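Local coordinates for endo-1,4-beta-xylanase (Pseudoalteromonas haloplanktis, PDB 1H12), which catalyses the endohydrolysis of beta-1,4-xylosidic bonds in xylan as a cold-adapted family 8 glycoside hydrolase and may also act on beta-1,4-glucans, at residues Y106-D111 and G120-K125; H113-K118 and S192-N197; R284-V289 and S304-A309. One frame throughout, in Å; residues are numbered along the deposited sequence. Where two conformers were deposited one is given.

Contacts 1 and 2 are neighbours at one side of the chain, their centres about 12 Å apart, and contact 3 lies across the chain's centre from contact 1, about 31 Å away centre to centre. The segments of contacts 1 and 2 alternate along the sequence: 113-118 lies in the loop between the two segments of contact 1 and meets 192-197, further along the chain. The two contacts touch where Asn109 CB packs on Lys118 O. Contact 3 follows later, between consecutive helices 283-296 and 300-318. Contacts 1 and 2 tie the loop after helix 93-107 to strand 123-128 of the five-stranded antiparallel sheet and to a second surface loop, while contact 3 is part of the buried helical body.

Contact 1 (Y106-D111 and G120-K125); sequences YQKNPD and GVYAWK
Ala123 N gives its hydrogen to Gln107 O at 2.8 Å, and Asn109 N gives its own to Val121 O at 2.8 Å. These two backbone bonds flank Lys108 and Tyr122, which form a single non-hydrogen-bonded antiparallel pair. Gly120 N adds a weak bond to Asn109 O, 3.1 Å long. A water also spans the segments, accepting from Gln107 NE2 and donating to Ala123 O.

Such pairing joins the end of helix 93-107 to the chain entering strand 123-128 of the five-stranded antiparallel sheet, where Tyr122 touches Thr77 of helix 77-89 and Met175 of helix 168-182.

Apolar contact centres on the Tyr122 ring. Lys108 CB makes a CH-pi contact over one face, 3.9 Å from the ring centroid, while Lys108 CD passes Tyr122 OH at 3.7 Å. Phe149 also packs on this tyrosine. An alanine in place of Tyr122 would probably leave the Lys108 aliphatic chain without the ring it lies against and open a gap toward Phe149.

One salt bridge lies within 106-111. Lys108 CG, anti to the backbone N (chi1 -174°), runs beside the Tyr122 ring, and the extended course beyond it brings NZ to Asp111 OD2 at 2.9 Å, on the syn side but 31° out of the carboxylate plane. Asp111 OD1 lies 3.5 Å from Gly120 CA, where a CB would clash with it; the positive phi of Gly120 (74°) is one that residues with a CB seldom adopt.

Contact 2 (H113-K118 and S192-N197); sequences HPDAKK and SPYIDN
The loop between helix 93-107 and strand 123-128 meets the loop between strand 188-189 and helix 206-215 at the surface, with Asp115 of an Asx turn facing Tyr194 of a type I beta turn (Ser192 to Ile195). The side chains reach tip to tip: Tyr194 OH donates to Asp115 OD2 at 2.6 Å, coming from above the carboxylate plane, 45° out of it. Carboxylate and ring planes stand 61° apart. Asp115 CG lies anti to its backbone N (chi1 -178°), which puts CG on the Tyr194 side. The other oxygen, OD1, takes the hydrogen of Lys117 N at 2.9 Å, the bond that defines the Asx turn, so both oxygens are engaged and the group's rotation is restrained.

The partner turn is steadied likewise: in an ST turn, Ser192 OG accepts from Tyr194 N at 2.9 Å. Pro193 CB lies above one face of the Tyr194 ring, offset toward the rim.

Around the hydroxyl, the lysine chains supply aliphatic packing. Lys118 crosses the tyrosine at about a right angle, with CG 3.4 Å from Tyr194 OH, while its NZ forms a salt bridge with Glu139. Lys117 crosses obliquely, placing CD 3.7 Å from Tyr194 CE1, and the same CD lies 3.7 Å from Pro193 O.

Contact 3 (R284-V289 and S304-A309); sequences RVIMNV and SAVNKA
Ile286 packs its branched side chain against Val306 and Ala309 of the next helix. Its CB already touches Val306 CG1, at 4.1 Å. From there the chain forks. CG2, anti to the carbonyl carbon, meets Ala309 CB at 4.0 Å and comes within 4.5 Å of Ala305 O. The other branch starts at CG1, which lies between the backbone N and the carbonyl carbon (chi1 66°); beyond it CD1, anti to CA (chi2 172°), ends 4.2 Å from Ala309 CB. Both methyl groups of Ile286 rest against the methyl of Ala309.

One turn further on, Val289 and Val306 lie side by side, pointing opposite ways. Val289 CG1 stands 3.7 Å from Val306 CG1 and 4.5 Å from Ala305 CB. Val306 was modelled in two conformers, so its contacts belong to one of them. No hydrogen bond crosses the interface, and the backbones come nearest at Ile286 CA and Val306 CA, 6.0 Å apart.

The segment axes approach to 9.8 Å with N-to-C directions 140° apart, so the consecutive helices 283-296 and 300-318 run roughly antiparallel, consistent with a helical hairpin of the (alpha/alpha)6 fold of family 8. Phe240 of helix 219-243 touches Ile286, Val289 and Ala305, and helix 342-351 adds Asn348 and Ala351 against Ile286, placing the hairpin interface among further helices.

Contact 1 (Y106-D111 and G120-K125)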
loop_
_atom_site.group_PDB
_atom_site.type_symbol
_atom_site.label_atom_id
_atom_site.label_comp_id
_atom_site.label_asym_id
_atom_site.label_seq_id
_atom_site.Cartn_x
_atom_site.Cartn_y
_atom_site.Cartn_z
ATOM N N TYR A 106 19.466 -1.518 -7.802
ATOM C CA TYR A 106 19.265 -0.282 -8.533
ATOM C C TYR A 106 18.483 0.790 -7.770
ATOM O O TYR A 106 18.701 1.979 -8.013
ATOM C CB TYR A 106 18.598 -0.575 -9.877
ATOM C CG TYR A 106 19.313 -1.566 -10.722
ATOM C CD1 TYR A 106 20.629 -1.381 -11.100
ATOM C CD2 TYR A 106 18.709 -2.732 -11.159
ATOM C CE1 TYR A 106 21.302 -2.301 -11.881
ATOM C CE2 TYR A 106 19.375 -3.652 -11.922
ATOM C CZ TYR A 106 20.687 -3.442 -12.266
ATOM O OH TYR A 106 21.332 -4.382 -13.054
ATOM N N GLN A 107 17.553 0.409 -6.897
ATOM C CA GLN A 107 16.836 1.383 -6.095
ATOM C C GLN A 107 17.573 1.798 -4.843
ATOM O O GLN A 107 17.495 2.958 -4.419
ATOM C CB GLN A 107 15.403 0.903 -5.792
ATOM C CG GLN A 107 14.542 0.842 -7.022
ATOM C CD GLN A 107 13.191 0.150 -6.804
ATOM O OE1 GLN A 107 13.118 -0.891 -6.152
ATOM N NE2 GLN A 107 12.141 0.706 -7.411
ATOM N N LYS A 108 18.283 0.868 -4.204
ATOM C CA LYS A 108 18.942 1.164 -2.941
ATOM C C LYS A 108 19.998 2.243 -3.124
ATOM O O LYS A 108 20.926 2.073 -3.949
ATOM C CB LYS A 108 19.590 -0.092 -2.389
ATOM C CG LYS A 108 20.166 0.102 -1.025
ATOM C CD LYS A 108 21.004 -1.119 -0.573
ATOM C CE LYS A 108 21.859 -0.786 0.613
ATOM N NZ LYS A 108 22.741 -1.914 0.968
ATOM N N ASN A 109 19.976 3.269 -2.311
ATOM C CA ASN A 109 21.085 4.236 -2.243
ATOM C C ASN A 109 22.201 3.608 -1.423
ATOM O O ASN A 109 21.971 2.960 -0.391
ATOM C CB ASN A 109 20.639 5.524 -1.569
ATOM C CG ASN A 109 19.628 6.320 -2.345
ATOM O OD1 ASN A 109 18.603 6.813 -1.731
ATOM N ND2 ASN A 109 19.847 6.560 -3.584
ATOM N N PRO A 110 23.462 3.816 -1.832
ATOM C CA PRO A 110 24.557 3.189 -1.128
ATOM C C PRO A 110 24.632 3.527 0.341
ATOM O O PRO A 110 24.292 4.641 0.766
ATOM C CB PRO A 110 25.810 3.710 -1.856
ATOM C CG PRO A 110 25.359 4.653 -2.778
ATOM C CD PRO A 110 23.892 4.565 -2.982
ATOM N N ASP A 111 25.133 2.588 1.131
ATOM C CA ASP A 111 25.269 2.802 2.560
ATOM C C ASP A 111 26.275 3.868 2.930
ATOM O O ASP A 111 26.241 4.383 4.058
ATOM C CB ASP A 111 25.623 1.466 3.230
ATOM C CG ASP A 111 24.472 0.463 3.116
ATOM O OD1 ASP A 111 23.308 0.813 3.323
ATOM O OD2 ASP A 111 24.681 -0.691 2.736
ATOM N N GLY A 120 21.219 3.788 2.471
ATOM C CA GLY A 120 20.415 2.597 2.542
ATOM C C GLY A 120 18.939 2.741 2.318
ATOM O O GLY A 120 18.231 1.746 2.379
ATOM N N VAL A 121 18.440 3.958 2.079
ATOM C CA VAL A 121 17.034 4.118 1.703
ATOM C C VAL A 121 16.893 3.890 0.196
ATOM O O VAL A 121 17.893 3.890 -0.523
ATOM C CB VAL A 121 16.418 5.463 2.151
ATOM C CG1 VAL A 121 16.784 5.748 3.622
ATOM C CG2 VAL A 121 16.788 6.627 1.275
ATOM N N TYR A 122 15.672 3.717 -0.254
ATOM C CA TYR A 122 15.407 3.312 -1.628
ATOM C C TYR A 122 14.859 4.475 -2.430
ATOM O O TYR A 122 13.798 5.044 -2.118
ATOM C CB TYR A 122 14.460 2.075 -1.609
ATOM C CG TYR A 122 15.193 0.812 -1.197
ATOM C CD1 TYR A 122 15.732 0.665 0.047
ATOM C CD2 TYR A 122 15.430 -0.182 -2.132
ATOM C CE1 TYR A 122 16.522 -0.438 0.358
ATOM C CE2 TYR A 122 16.172 -1.290 -1.838
ATOM C CZ TYR A 122 16.765 -1.417 -0.594
ATOM O OH TYR A 122 17.586 -2.479 -0.354
ATOM N N ALA A 123 15.599 4.844 -3.455
ATOM C CA ALA A 123 15.260 5.978 -4.328
ATOM C C ALA A 123 13.896 5.760 -4.967
ATOM O O ALA A 123 13.672 4.759 -5.637
ATOM C CB ALA A 123 16.319 6.057 -5.405
ATOM N N TRP A 124 13.002 6.719 -4.777
ATOM C CA TRP A 124 11.611 6.495 -5.130
ATOM C C TRP A 124 11.337 6.471 -6.609
ATOM O O TRP A 124 10.354 5.882 -7.027
ATOM C CB TRP A 124 10.667 7.440 -4.409
ATOM C CG TRP A 124 10.478 8.777 -5.050
ATOM C CD1 TRP A 124 11.228 9.897 -4.893
ATOM C CD2 TRP A 124 9.400 9.146 -5.939
ATOM N NE1 TRP A 124 10.666 10.933 -5.598
ATOM C CE2 TRP A 124 9.538 10.485 -6.238
ATOM C CE3 TRP A 124 8.322 8.459 -6.475
ATOM C CZ2 TRP A 124 8.619 11.178 -7.039
ATOM C CZ3 TRP A 124 7.437 9.099 -7.264
ATOM C CH2 TRP A 124 7.575 10.470 -7.536
ATOM N N LYS A 125 12.177 7.160 -7.389
ATOM C CA LYS A 125 11.948 7.300 -8.823
ATOM C C LYS A 125 13.203 7.049 -9.634
ATOM O O LYS A 125 14.195 7.791 -9.509
ATOM C CB LYS A 125 11.403 8.680 -9.164
ATOM C CG LYS A 125 10.934 8.812 -10.575
ATOM C CD LYS A 125 10.545 10.248 -10.986
ATOM C CE LYS A 125 9.263 10.606 -10.459
ATOM N NZ LYS A 125 8.970 12.044 -11.101
HETATM O O HOH W 1 12.372 3.507 -7.811
#

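Contact 2 (H113-K118 and S192-N197)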
loop_
_atom_site.group_PDB
_atom_site.type_symbol
_atom_site.label_atom_id
_atom_site.label_comp_id
_atom_site.label_asym_id
_atom_site.label_seq_id
_atom_site.Cartn_x
_atom_site.Cartn_y
_atom_site.Cartn_z
ATOM N N HIS A 113 26.529 6.694 0.986
ATOM C CA HIS A 113 26.153 7.928 0.330
ATOM C C HIS A 113 26.641 9.096 1.148
ATOM O O HIS A 113 26.560 9.082 2.365
ATOM C CB HIS A 113 24.623 7.970 0.208
ATOM C CG HIS A 113 24.115 9.039 -0.686
ATOM N ND1 HIS A 113 23.535 8.837 -1.935
ATOM C CD2 HIS A 113 24.091 10.354 -0.444
ATOM C CE1 HIS A 113 23.202 10.028 -2.414
ATOM N NE2 HIS A 113 23.553 10.950 -1.526
ATOM N N PRO A 114 27.092 10.163 0.503
ATOM C CA PRO A 114 27.555 11.318 1.286
ATOM C C PRO A 114 26.512 11.974 2.166
ATOM O O PRO A 114 26.863 12.582 3.197
ATOM C CB PRO A 114 28.054 12.323 0.208
ATOM C CG PRO A 114 27.650 11.769 -1.019
ATOM C CD PRO A 114 27.301 10.315 -0.917
ATOM N N ASP A 115 25.223 11.829 1.822
ATOM C CA ASP A 115 24.130 12.329 2.664
ATOM C C ASP A 115 23.662 11.193 3.581
ATOM O O ASP A 115 23.068 10.211 3.097
ATOM C CB ASP A 115 23.031 12.811 1.778
ATOM C CG ASP A 115 21.866 13.403 2.503
ATOM O OD1 ASP A 115 21.778 13.228 3.772
ATOM O OD2 ASP A 115 21.025 14.040 1.819
ATOM N N ALA A 116 23.963 11.287 4.873
ATOM C CA ALA A 116 23.609 10.226 5.774
ATOM C C ALA A 116 22.130 9.903 5.747
ATOM O O ALA A 116 21.749 8.779 6.020
ATOM C CB ALA A 116 24.043 10.569 7.236
ATOM N N LYS A 117 21.321 10.882 5.481
ATOM C CA LYS A 117 19.857 10.661 5.464
ATOM C C LYS A 117 19.387 9.780 4.334
ATOM O O LYS A 117 18.281 9.212 4.394
ATOM C CB LYS A 117 19.120 11.980 5.451
ATOM C CG LYS A 117 19.226 12.749 6.775
ATOM C CD LYS A 117 18.389 13.983 6.775
ATOM C CE LYS A 117 18.382 14.737 8.161
ATOM N NZ LYS A 117 19.674 15.491 8.237
ATOM N N LYS A 118 20.205 9.603 3.293
ATOM C CA LYS A 118 19.881 8.749 2.154
ATOM C C LYS A 118 20.486 7.379 2.257
ATOM O O LYS A 118 20.160 6.490 1.437
ATOM C CB LYS A 118 20.365 9.382 0.857
ATOM C CG LYS A 118 19.449 10.514 0.372
ATOM C CD LYS A 118 19.979 11.221 -0.796
ATOM C CE LYS A 118 18.968 12.261 -1.291
ATOM N NZ LYS A 118 19.636 13.128 -2.368
ATOM N N SER A 192 9.182 12.384 4.846
ATOM C CA SER A 192 10.496 12.740 4.337
ATOM C C SER A 192 11.533 12.762 5.448
ATOM O O SER A 192 11.266 13.303 6.513
ATOM C CB SER A 192 10.454 14.129 3.721
ATOM O OG SER A 192 11.762 14.600 3.345
ATOM N N PRO A 193 12.734 12.283 5.184
ATOM C CA PRO A 193 13.841 12.497 6.123
ATOM C C PRO A 193 14.126 13.965 6.421
ATOM O O PRO A 193 14.771 14.271 7.408
ATOM C CB PRO A 193 15.059 11.891 5.401
ATOM C CG PRO A 193 14.467 10.835 4.561
ATOM C CD PRO A 193 13.178 11.431 4.061
ATOM N N TYR A 194 13.723 14.860 5.523
ATOM C CA TYR A 194 14.126 16.269 5.529
ATOM C C TYR A 194 13.093 17.193 6.115
ATOM O O TYR A 194 13.333 18.406 6.169
ATOM C CB TYR A 194 14.496 16.707 4.143
ATOM C CG TYR A 194 15.577 15.878 3.504
ATOM C CD1 TYR A 194 16.907 16.015 3.837
ATOM C CD2 TYR A 194 15.248 14.858 2.622
ATOM C CE1 TYR A 194 17.867 15.200 3.331
ATOM C CE2 TYR A 194 16.195 14.029 2.094
ATOM C CZ TYR A 194 17.516 14.210 2.438
ATOM O OH TYR A 194 18.479 13.384 1.893
ATOM N N ILE A 195 11.942 16.672 6.537
ATOM C CA ILE A 195 10.859 17.482 7.076
ATOM C C ILE A 195 10.362 16.827 8.343
ATOM O O ILE A 195 10.124 15.622 8.353
ATOM C CB ILE A 195 9.679 17.619 6.083
ATOM C CG1 ILE A 195 10.154 18.041 4.710
ATOM C CG2 ILE A 195 8.643 18.561 6.664
ATOM C CD1 ILE A 195 9.062 18.006 3.650
ATOM N N ASP A 196 10.273 17.581 9.438
ATOM C CA ASP A 196 9.769 17.046 10.693
ATOM C C ASP A 196 8.306 17.379 10.891
ATOM O O ASP A 196 7.717 18.163 10.178
ATOM C CB ASP A 196 10.643 17.575 11.843
ATOM C CG ASP A 196 12.011 17.059 11.810
ATOM O OD1 ASP A 196 12.377 16.070 11.128
ATOM O OD2 ASP A 196 12.865 17.648 12.526
ATOM N N ASN A 197 7.703 16.704 11.848
ATOM C CA ASN A 197 6.267 16.858 12.143
ATOM C C ASN A 197 5.454 16.605 10.895
ATOM O O ASN A 197 4.496 17.346 10.621
ATOM C CB ASN A 197 5.968 18.171 12.791
ATOM C CG ASN A 197 4.567 18.264 13.330
ATOM O OD1 ASN A 197 3.958 17.237 13.710
ATOM N ND2 ASN A 197 4.042 19.476 13.453
#

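Contact 3 (R284-V289 and S304-A309)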
loop_
_atom_site.group_PDB
_atom_site.type_symbol
_atom_site.label_atom_id
_atom_site.label_comp_id
_atom_site.label_asym_id
_atom_site.label_seq_id
_atom_site.Cartn_x
_atom_site.Cartn_y
_atom_site.Cartn_z
ATOM N N ARG A 284 -5.555 4.965 -0.203
ATOM C CA ARG A 284 -5.132 3.744 0.456
ATOM C C ARG A 284 -5.431 3.718 1.944
ATOM O O ARG A 284 -5.319 2.656 2.546
ATOM C CB ARG A 284 -3.600 3.532 0.242
ATOM C CG ARG A 284 -3.213 3.410 -1.213
ATOM C CD ARG A 284 -1.806 2.893 -1.408
ATOM N NE ARG A 284 -0.709 3.695 -0.867
ATOM C CZ ARG A 284 -0.126 4.698 -1.494
ATOM N NH1 ARG A 284 -0.631 5.191 -2.592
ATOM N NH2 ARG A 284 0.979 5.183 -1.037
ATOM N N VAL A 285 -5.773 4.845 2.529
ATOM C CA VAL A 285 -5.966 4.881 3.972
ATOM C C VAL A 285 -7.059 3.926 4.419
ATOM O O VAL A 285 -6.819 3.094 5.303
ATOM C CB VAL A 285 -6.205 6.293 4.486
ATOM C CG1 VAL A 285 -6.451 6.283 5.977
ATOM C CG2 VAL A 285 -5.046 7.224 4.156
ATOM N N ILE A 286 -8.266 4.013 3.859
ATOM C CA ILE A 286 -9.298 3.105 4.340
ATOM C C ILE A 286 -9.047 1.643 3.918
ATOM O O ILE A 286 -9.501 0.728 4.593
ATOM C CB ILE A 286 -10.723 3.566 4.085
ATOM C CG1 ILE A 286 -11.099 3.616 2.585
ATOM C CG2 ILE A 286 -10.979 4.887 4.818
ATOM C CD1 ILE A 286 -12.588 3.891 2.352
ATOM N N MET A 287 -8.277 1.437 2.849
ATOM C CA MET A 287 -7.783 0.101 2.538
ATOM C C MET A 287 -6.932 -0.431 3.714
ATOM O O MET A 287 -7.117 -1.577 4.138
ATOM C CB MET A 287 -6.959 0.143 1.256
ATOM C CG MET A 287 -6.417 -1.135 0.781
ATOM S SD MET A 287 -5.396 -0.925 -0.659
ATOM C CE MET A 287 -4.069 -0.114 -0.302
ATOM N N ASN A 288 -6.022 0.403 4.198
ATOM C CA ASN A 288 -5.180 0.034 5.315
ATOM C C ASN A 288 -5.981 -0.200 6.585
ATOM O O ASN A 288 -5.641 -1.065 7.385
ATOM C CB ASN A 288 -4.140 1.103 5.568
ATOM C CG ASN A 288 -3.146 1.286 4.462
ATOM O OD1 ASN A 288 -2.900 0.364 3.655
ATOM N ND2 ASN A 288 -2.521 2.458 4.424
ATOM N N VAL A 289 -7.029 0.590 6.801
ATOM C CA VAL A 289 -7.914 0.398 7.958
ATOM C C VAL A 289 -8.610 -0.974 7.847
ATOM O O VAL A 289 -8.701 -1.692 8.838
ATOM C CB VAL A 289 -8.895 1.560 8.095
ATOM C CG1 VAL A 289 -9.910 1.298 9.197
ATOM C CG2 VAL A 289 -8.175 2.856 8.374
ATOM N N SER A 304 -16.032 3.207 12.337
ATOM C CA SER A 304 -16.462 4.572 12.109
ATOM C C SER A 304 -15.705 5.191 10.933
ATOM O O SER A 304 -16.269 5.877 10.094
ATOM C CB SER A 304 -16.251 5.391 13.411
ATOM O OG SER A 304 -16.597 6.730 13.238
ATOM N N ALA A 305 -14.394 4.993 10.890
ATOM C CA ALA A 305 -13.573 5.568 9.819
ATOM C C ALA A 305 -14.087 5.128 8.460
ATOM O O ALA A 305 -14.310 5.961 7.575
ATOM C CB ALA A 305 -12.116 5.138 9.992
ATOM N N VAL A 306 -14.261 3.818 8.307
ATOM C CA VAL A 306 -14.700 3.330 6.996
ATOM C C VAL A 306 -16.159 3.650 6.710
ATOM O O VAL A 306 -16.482 4.068 5.587
ATOM C CB VAL A 306 -14.330 1.867 6.732
ATOM C CG1 VAL A 306 -12.804 1.675 7.004
ATOM C CG2 VAL A 306 -15.150 0.898 7.461
ATOM N N ASN A 307 -17.033 3.461 7.665
ATOM C CA ASN A 307 -18.434 3.717 7.416
ATOM C C ASN A 307 -18.645 5.179 7.008
ATOM O O ASN A 307 -19.415 5.459 6.081
ATOM C CB ASN A 307 -19.289 3.405 8.658
ATOM C CG ASN A 307 -19.477 1.943 8.932
ATOM O OD1 ASN A 307 -19.387 1.068 8.052
ATOM N ND2 ASN A 307 -19.829 1.639 10.203
ATOM N N LYS A 308 -17.970 6.115 7.666
ATOM C CA LYS A 308 -18.164 7.523 7.350
ATOM C C LYS A 308 -17.499 7.874 6.012
ATOM O O LYS A 308 -18.038 8.733 5.265
ATOM C CB LYS A 308 -17.675 8.424 8.474
ATOM C CG LYS A 308 -18.504 8.309 9.735
ATOM C CD LYS A 308 -17.767 8.920 10.958
ATOM C CE LYS A 308 -17.345 10.339 10.945
ATOM N NZ LYS A 308 -18.637 11.157 10.876
ATOM N N ALA A 309 -16.336 7.320 5.709
ATOM C CA ALA A 309 -15.659 7.639 4.437
ATOM C C ALA A 309 -16.471 7.111 3.266
ATOM O O ALA A 309 -16.689 7.812 2.281
ATOM C CB ALA A 309 -14.263 7.071 4.448
#